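Local coordinates for protein L544 (Acanthamoeba polyphaga mimivirus, PDB 4AMQ) that probably acts as a metal-dependent nucleotidyl transferase, a virion protein that binds manganese and magnesium, at residues 40-45 and 212-217; 51-56 and 67-72. All blocks are in the same frame, centred on the assembly; numbering follows the deposited sequence.

Contact 1 of 2, residues 40-45 and 212-217. With MN (manganese (II) ion), chain C.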
ATOM      1  N   PRO A  40      16.442   2.079  12.922  1.00 37.42           N
ATOM      2  CA  PRO A  40      17.643   2.919  12.978  1.00 35.43           C
ATOM      3  C   PRO A  40      18.363   2.952  11.636  1.00 39.30           C
ATOM      4  O   PRO A  40      19.184   3.831  11.384  1.00 38.68           O
ATOM      5  CB  PRO A  40      18.513   2.213  14.023  1.00 36.34           C
ATOM      6  CG  PRO A  40      17.549   1.449  14.864  1.00 41.32           C
ATOM      7  CD  PRO A  40      16.486   0.990  13.912  1.00 36.99           C
ATOM      8  N   LYS A  41      18.045   1.993  10.776  1.00 37.67           N
ATOM      9  CA  LYS A  41      18.719   1.877   9.495  1.00 36.64           C
ATOM     10  C   LYS A  41      17.983   2.619   8.376  1.00 36.66           C
ATOM     11  O   LYS A  41      18.611   3.141   7.454  1.00 35.06           O
ATOM     12  CB  LYS A  41      18.896   0.402   9.135  1.00 40.73           C
ATOM     13  CG  LYS A  41      19.890   0.147   8.023  1.00 46.54           C
ATOM     14  CD  LYS A  41      20.842  -0.975   8.404  1.00 51.65           C
ATOM     15  CE  LYS A  41      20.085  -2.215   8.845  1.00 53.05           C
ATOM     16  NZ  LYS A  41      21.017  -3.323   9.200  1.00 55.53           N
ATOM     17  N   ILE A  42      16.657   2.678   8.466  1.00 33.65           N
ATOM     18  CA  ILE A  42      15.854   3.232   7.377  1.00 34.23           C
ATOM     19  C   ILE A  42      15.310   4.631   7.647  1.00 32.57           C
ATOM     20  O   ILE A  42      14.879   5.320   6.718  1.00 33.07           O
ATOM     21  CB  ILE A  42      14.677   2.298   7.002  1.00 30.03           C
ATOM     22  CG1 ILE A  42      13.631   2.274   8.119  1.00 33.88           C
ATOM     23  CG2 ILE A  42      15.184   0.900   6.697  1.00 28.94           C
ATOM     24  CD1 ILE A  42      12.402   1.439   7.794  1.00 31.46           C
ATOM     25  N   LEU A  43      15.315   5.049   8.909  1.00 33.04           N
ATOM     26  CA  LEU A  43      14.824   6.382   9.260  1.00 33.19           C
ATOM     27  C   LEU A  43      15.829   7.471   8.889  1.00 29.98           C
ATOM     28  O   LEU A  43      17.038   7.256   8.938  1.00 33.58           O
ATOM     29  CB  LEU A  43      14.485   6.465  10.751  1.00 34.67           C
ATOM     30  CG  LEU A  43      13.259   5.693  11.243  1.00 36.16           C
ATOM     31  CD1 LEU A  43      13.178   5.728  12.759  1.00 35.22           C
ATOM     32  CD2 LEU A  43      11.984   6.242  10.623  1.00 32.24           C
ATOM     33  N   VAL A  44      15.321   8.639   8.509  1.00 33.25           N
ATOM     34  CA  VAL A  44      16.178   9.788   8.235  1.00 34.22           C
ATOM     35  C   VAL A  44      16.805  10.303   9.531  1.00 38.12           C
ATOM     36  O   VAL A  44      17.996  10.608   9.580  1.00 37.33           O
ATOM     37  CB  VAL A  44      15.399  10.922   7.546  1.00 36.54           C
ATOM     38  CG1 VAL A  44      16.257  12.173   7.447  1.00 35.70           C
ATOM     39  CG2 VAL A  44      14.928  10.479   6.169  1.00 30.51           C
ATOM     40  N   VAL A  45      15.986  10.402  10.576  1.00 38.00           N
ATOM     41  CA  VAL A  45      16.470  10.676  11.925  1.00 34.30           C
ATOM     42  C   VAL A  45      15.977   9.565  12.851  1.00 32.06           C
ATOM     43  O   VAL A  45      14.778   9.434  13.086  1.00 35.61           O
ATOM     44  CB  VAL A  45      15.990  12.052  12.439  1.00 37.92           C
ATOM     45  CG1 VAL A  45      16.461  12.285  13.865  1.00 38.34           C
ATOM     46  CG2 VAL A  45      16.494  13.157  11.533  1.00 36.84           C
ATOM     47  N   PHE A 212       7.404  -0.714   4.494  1.00 27.09           N
ATOM     48  CA  PHE A 212       7.642   0.325   5.484  1.00 26.31           C
ATOM     49  C   PHE A 212       7.498   1.664   4.776  1.00 29.62           C
ATOM     50  O   PHE A 212       8.304   1.998   3.907  1.00 28.90           O
ATOM     51  CB  PHE A 212       9.050   0.203   6.080  1.00 25.85           C
ATOM     52  CG  PHE A 212       9.187  -0.878   7.119  1.00 26.41           C
ATOM     53  CD1 PHE A 212       9.178  -2.215   6.759  1.00 27.52           C
ATOM     54  CD2 PHE A 212       9.324  -0.555   8.460  1.00 27.32           C
ATOM     55  CE1 PHE A 212       9.305  -3.210   7.719  1.00 30.19           C
ATOM     56  CE2 PHE A 212       9.453  -1.545   9.423  1.00 30.09           C
ATOM     57  CZ  PHE A 212       9.444  -2.872   9.051  1.00 30.09           C
ATOM     58  N   ASP A 213       6.462   2.418   5.131  1.00 28.97           N
ATOM     59  CA  ASP A 213       6.267   3.753   4.575  1.00 31.36           C
ATOM     60  C   ASP A 213       6.672   4.820   5.589  1.00 30.53           C
ATOM     61  O   ASP A 213       6.067   4.933   6.659  1.00 32.36           O
ATOM     62  CB  ASP A 213       4.811   3.955   4.138  1.00 32.21           C
ATOM     63  CG  ASP A 213       4.413   3.052   2.977  1.00 37.16           C
ATOM     64  OD1 ASP A 213       5.285   2.710   2.150  1.00 36.01           O
ATOM     65  OD2 ASP A 213       3.221   2.687   2.890  1.00 41.29           O
ATOM     66  N   ILE A 214       7.696   5.598   5.249  1.00 28.32           N
ATOM     67  CA  ILE A 214       8.194   6.648   6.134  1.00 29.93           C
ATOM     68  C   ILE A 214       7.932   8.041   5.568  1.00 30.40           C
ATOM     69  O   ILE A 214       8.571   8.455   4.599  1.00 28.87           O
ATOM     70  CB  ILE A 214       9.711   6.519   6.379  1.00 28.10           C
ATOM     71  CG1 ILE A 214      10.099   5.065   6.666  1.00 26.88           C
ATOM     72  CG2 ILE A 214      10.147   7.454   7.509  1.00 29.01           C
ATOM     73  CD1 ILE A 214       9.340   4.441   7.818  1.00 30.54           C
ATOM     74  N   ALA A 215       6.996   8.758   6.181  1.00 30.94           N
ATOM     75  CA  ALA A 215       6.706  10.137   5.800  1.00 31.58           C
ATOM     76  C   ALA A 215       7.714  11.071   6.454  1.00 31.36           C
ATOM     77  O   ALA A 215       7.708  11.256   7.670  1.00 34.26           O
ATOM     78  CB  ALA A 215       5.297  10.512   6.208  1.00 30.29           C
ATOM     79  N   VAL A 216       8.584  11.657   5.643  1.00 30.31           N
ATOM     80  CA  VAL A 216       9.635  12.521   6.157  1.00 32.61           C
ATOM     81  C   VAL A 216       9.261  13.995   6.008  1.00 37.77           C
ATOM     82  O   VAL A 216       9.227  14.528   4.901  1.00 35.74           O
ATOM     83  CB  VAL A 216      10.971  12.248   5.450  1.00 30.30           C
ATOM     84  CG1 VAL A 216      12.054  13.165   5.990  1.00 34.58           C
ATOM     85  CG2 VAL A 216      11.366  10.783   5.619  1.00 28.89           C
ATOM     86  N   ARG A 217       8.971  14.642   7.134  1.00 37.98           N
ATOM     87  CA  ARG A 217       8.660  16.067   7.143  1.00 39.16           C
ATOM     88  C   ARG A 217       9.922  16.870   7.427  1.00 38.20           C
ATOM     89  O   ARG A 217      10.451  16.835   8.537  1.00 36.50           O
ATOM     90  CB  ARG A 217       7.598  16.387   8.197  1.00 41.73           C
ATOM     91  CG  ARG A 217       6.944  17.751   8.015  1.00 49.57           C
ATOM     92  CD  ARG A 217       6.340  18.263   9.315  1.00 57.03           C
ATOM     93  NE  ARG A 217       5.578  17.233  10.016  1.00 66.75           N
ATOM     94  CZ  ARG A 217       4.285  16.991   9.821  1.00 68.03           C
ATOM     95  NH1 ARG A 217       3.598  17.707   8.939  1.00 60.19           N
ATOM     96  NH2 ARG A 217       3.680  16.033  10.510  1.00 61.10           N
TER
HETATM   97 MN    MN C 640       1.370   1.833   4.437  1.00 38.87          MN
HETATM   98  O   HOH W   1       0.371   0.876   2.280  1.00 41.31           O
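I42, at the C-terminal end of helix 28-42, drops the tip of its side chain onto F212 of strand 209-217, the two side chains meeting at about a right angle. Its CD1 reaches CD2 of the F212 ring at 3.7 Å and comes obliquely, touching the F212 CB and CG as well. The methyl gets there because CG1 of I42 sits between its own backbone N and carbonyl carbon (chi1 70°), while CG2 takes the place beside the N. One step on, L43 leaves helical geometry, and its side chain, though it does not start out facing the strand, brings CD2 to 3.8 Å from CG2 of I214. These two side chains also cross nearly square, the I214 branch that touches being the one anti to its backbone N. V44 and V216 repeat the crossing: CG2 of V44 meets CG2 of V216 at 3.6 Å and leans on its CG1 at slightly longer range. All six side chains are buried, and the contact across the segments is purely apolar. V44 and I42 also pack against helix 82-93, through L89 and F93 respectively. D213, between F212 and I214, points to the other face, where its OD2 binds a manganese ion at 2.6 Å, with D66 and D68 completing the protein ligands. A strand carrying a metal-binding aspartate on one face and apolar residues (F212, I214 and V216) on the other, beneath helices, is consistent with the mixed sheet of a nucleotidyltransferase domain.

Contact 2 of 2, residues 51-56 and 67-72. With MN (manganese (II) ion), chain C.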
ATOM      1  N   TYR A  51      10.293  10.313  15.742  1.00 40.37           N
ATOM      2  CA  TYR A  51       9.417   9.524  14.878  1.00 40.83           C
ATOM      3  C   TYR A  51       8.214   8.960  15.618  1.00 37.72           C
ATOM      4  O   TYR A  51       8.289   8.662  16.813  1.00 39.05           O
ATOM      5  CB  TYR A  51      10.191   8.414  14.146  1.00 38.36           C
ATOM      6  CG  TYR A  51      10.457   7.150  14.941  1.00 37.64           C
ATOM      7  CD1 TYR A  51       9.453   6.211  15.151  1.00 37.80           C
ATOM      8  CD2 TYR A  51      11.723   6.876  15.448  1.00 38.49           C
ATOM      9  CE1 TYR A  51       9.697   5.045  15.866  1.00 39.01           C
ATOM     10  CE2 TYR A  51      11.976   5.712  16.159  1.00 39.18           C
ATOM     11  CZ  TYR A  51      10.960   4.801  16.363  1.00 39.32           C
ATOM     12  OH  TYR A  51      11.206   3.644  17.070  1.00 41.17           O
ATOM     13  N   GLN A  52       7.099   8.830  14.903  1.00 34.64           N
ATOM     14  CA  GLN A  52       5.886   8.270  15.480  1.00 38.55           C
ATOM     15  C   GLN A  52       5.323   7.153  14.608  1.00 41.03           C
ATOM     16  O   GLN A  52       5.190   7.306  13.392  1.00 35.38           O
ATOM     17  CB  GLN A  52       4.827   9.354  15.673  1.00 45.91           C
ATOM     18  CG  GLN A  52       3.677   8.928  16.579  1.00 56.09           C
ATOM     19  CD  GLN A  52       3.683   9.651  17.918  1.00 65.42           C
ATOM     20  OE1 GLN A  52       3.627  10.881  17.972  1.00 71.15           O
ATOM     21  NE2 GLN A  52       3.745   8.890  19.006  1.00 65.22           N
ATOM     22  N   ILE A  53       5.002   6.028  15.238  1.00 40.43           N
ATOM     23  CA  ILE A  53       4.379   4.914  14.542  1.00 41.05           C
ATOM     24  C   ILE A  53       2.882   5.166  14.383  1.00 42.89           C
ATOM     25  O   ILE A  53       2.192   5.491  15.350  1.00 46.79           O
ATOM     26  CB  ILE A  53       4.606   3.601  15.302  1.00 40.88           C
ATOM     27  CG1 ILE A  53       6.110   3.342  15.449  1.00 42.19           C
ATOM     28  CG2 ILE A  53       3.907   2.441  14.600  1.00 37.24           C
ATOM     29  CD1 ILE A  53       6.449   2.069  16.181  1.00 47.54           C
ATOM     30  N   LYS A  54       2.385   5.022  13.159  1.00 36.74           N
ATOM     31  CA  LYS A  54       0.975   5.257  12.877  1.00 39.49           C
ATOM     32  C   LYS A  54       0.289   3.984  12.395  1.00 42.73           C
ATOM     33  O   LYS A  54       0.927   2.942  12.243  1.00 37.07           O
ATOM     34  CB  LYS A  54       0.822   6.350  11.818  1.00 41.72           C
ATOM     35  CG  LYS A  54       1.489   7.671  12.173  1.00 45.92           C
ATOM     36  CD  LYS A  54       0.840   8.326  13.384  1.00 45.11           C
ATOM     37  CE  LYS A  54       1.510   9.653  13.717  1.00 48.19           C
ATOM     38  NZ  LYS A  54       1.005  10.243  14.990  1.00 51.36           N
ATOM     39  N   GLY A  55      -1.019   4.078  12.173  1.00 38.23           N
ATOM     40  CA  GLY A  55      -1.767   3.026  11.510  1.00 39.65           C
ATOM     41  C   GLY A  55      -1.874   1.713  12.255  1.00 37.10           C
ATOM     42  O   GLY A  55      -1.916   1.679  13.482  1.00 33.39           O
ATOM     43  N   SER A  56      -1.911   0.625  11.493  1.00 33.47           N
ATOM     44  CA  SER A  56      -2.183  -0.700  12.036  1.00 36.01           C
ATOM     45  C   SER A  56      -1.091  -1.224  12.965  1.00 34.16           C
ATOM     46  O   SER A  56      -1.379  -1.961  13.905  1.00 32.29           O
ATOM     47  CB  SER A  56      -2.437  -1.703  10.904  1.00 35.20           C
ATOM     48  OG  SER A  56      -1.272  -1.903  10.123  1.00 33.89           O
ATOM     49  N   ILE A  67       4.160  -1.231   7.978  1.00 33.58           N
ATOM     50  CA  ILE A  67       4.503  -0.249   8.999  1.00 32.74           C
ATOM     51  C   ILE A  67       4.477   1.163   8.420  1.00 31.14           C
ATOM     52  O   ILE A  67       5.123   1.440   7.408  1.00 30.55           O
ATOM     53  CB  ILE A  67       5.885  -0.531   9.640  1.00 33.37           C
ATOM     54  CG1 ILE A  67       5.836  -1.782  10.525  1.00 35.89           C
ATOM     55  CG2 ILE A  67       6.347   0.662  10.465  1.00 30.36           C
ATOM     56  CD1 ILE A  67       5.771  -3.091   9.762  1.00 35.77           C
ATOM     57  N   ASP A  68       3.704   2.039   9.058  1.00 28.74           N
ATOM     58  CA  ASP A  68       3.612   3.443   8.671  1.00 33.88           C
ATOM     59  C   ASP A  68       4.264   4.304   9.742  1.00 36.19           C
ATOM     60  O   ASP A  68       3.950   4.175  10.929  1.00 36.00           O
ATOM     61  CB  ASP A  68       2.148   3.868   8.508  1.00 36.33           C
ATOM     62  CG  ASP A  68       1.436   3.104   7.409  1.00 40.34           C
ATOM     63  OD1 ASP A  68       2.110   2.674   6.450  1.00 37.22           O
ATOM     64  OD2 ASP A  68       0.201   2.933   7.506  1.00 42.85           O
ATOM     65  N   ILE A  69       5.170   5.182   9.329  1.00 33.02           N
ATOM     66  CA  ILE A  69       5.862   6.040  10.284  1.00 35.09           C
ATOM     67  C   ILE A  69       6.005   7.476   9.799  1.00 35.10           C
ATOM     68  O   ILE A  69       6.268   7.718   8.615  1.00 30.64           O
ATOM     69  CB  ILE A  69       7.254   5.471  10.635  1.00 38.77           C
ATOM     70  CG1 ILE A  69       7.098   4.172  11.420  1.00 37.24           C
ATOM     71  CG2 ILE A  69       8.069   6.466  11.439  1.00 35.81           C
ATOM     72  CD1 ILE A  69       8.385   3.636  11.973  1.00 43.61           C
ATOM     73  N   VAL A  70       5.812   8.423  10.717  1.00 32.66           N
ATOM     74  CA  VAL A  70       6.099   9.823  10.446  1.00 33.35           C
ATOM     75  C   VAL A  70       7.442  10.178  11.082  1.00 34.46           C
ATOM     76  O   VAL A  70       7.645   9.977  12.278  1.00 36.37           O
ATOM     77  CB  VAL A  70       4.987  10.754  10.983  1.00 36.77           C
ATOM     78  CG1 VAL A  70       5.422  12.219  10.912  1.00 37.44           C
ATOM     79  CG2 VAL A  70       3.695  10.542  10.209  1.00 31.96           C
ATOM     80  N   ASN A  71       8.362  10.683  10.270  1.00 34.03           N
ATOM     81  CA  ASN A  71       9.667  11.117  10.754  1.00 35.05           C
ATOM     82  C   ASN A  71       9.738  12.640  10.683  1.00 37.24           C
ATOM     83  O   ASN A  71       9.738  13.221   9.596  1.00 34.23           O
ATOM     84  CB  ASN A  71      10.781  10.489   9.911  1.00 29.80           C
ATOM     85  CG  ASN A  71      12.097  10.361  10.666  1.00 35.86           C
ATOM     86  OD1 ASN A  71      12.139  10.456  11.897  1.00 37.97           O
ATOM     87  ND2 ASN A  71      13.178  10.131   9.930  1.00 30.34           N
ATOM     88  N   ASN A  72       9.765  13.290  11.842  1.00 37.59           N
ATOM     89  CA  ASN A  72       9.875  14.746  11.894  1.00 37.96           C
ATOM     90  C   ASN A  72      11.337  15.147  12.054  1.00 36.35           C
ATOM     91  O   ASN A  72      11.904  15.032  13.138  1.00 39.63           O
ATOM     92  CB  ASN A  72       9.012  15.313  13.026  1.00 41.08           C
ATOM     93  CG  ASN A  72       7.522  15.130  12.772  1.00 47.14           C
ATOM     94  OD1 ASN A  72       7.027  15.424  11.685  1.00 51.77           O
ATOM     95  ND2 ASN A  72       6.805  14.632  13.773  1.00 48.38           N
TER
HETATM   96 MN    MN C 640       1.370   1.833   4.437  1.00 38.87          MN
HETATM   97  O   HOH W   1       0.371   0.876   2.280  1.00 41.31           O
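K54 and D68 lie at the metal-binding end of a two-stranded antiparallel pairing, in which strand 51-54 forms one border of the mixed sheet of the nucleotidyltransferase domain and runs at 153° to strand 67-72. Q52 and V70 form a hydrogen-bonded pair, with Q52 N to V70 O at 2.9 Å and V70 N to Q52 O at 3.0 Å, both donors lying in the carbonyl plane. K54 N also bonds D68 O, there with the donor tilted 30° from the plane of the D68 carbonyl. I69 projects to the face shared with Y51 and I53. From its CB, which lies beside Q52 O, the chain divides: CG2, anti to the backbone N, comes to 3.6 Å from the same Q52 O and also meets Y51 CB and CD1, both at 4.0 Å. CG1 takes the other direction beside the N (chi1 -68°) and stays near Q52 O. Beyond it CD1 ends at 4.2 Å from I53 CG1, which itself lies at the edge of the Y51 ring, in its plane. This apolar row is covered by helix 28-42, through K35 and L39. On the reverse face, K54 CG touches V70 CG2, while D68 turns its carboxylate to the manganese ion it shares with D66, in a DxD arrangement, and D213; D66 and D68 also bind a second manganese ion. OD1 of D68 holds the shared ion at 2.3 Å, whereas OD2 stays 3.5 Å from it.

Contacts 1 and 2 belong to one sheet, in which strands 66-72 and 209-217 are neighbours, and A215 of contact 1 is probably hydrogen-bonded through its backbone to I69 and N71 of contact 2. Contact 1 is fully buried and links the end of helix 28-42 to the sheet by side chains alone, whereas contact 2 is partly buried and combines backbone bonds between strands with apolar side-chain contacts on one face, with Q52 exposed at the border. Helix 28-42 also covers the apolar face of contact 2. On the opposite face both converge chemically: D213 from contact 1 and D68 from contact 2 bind the same manganese ion, and one water is shared.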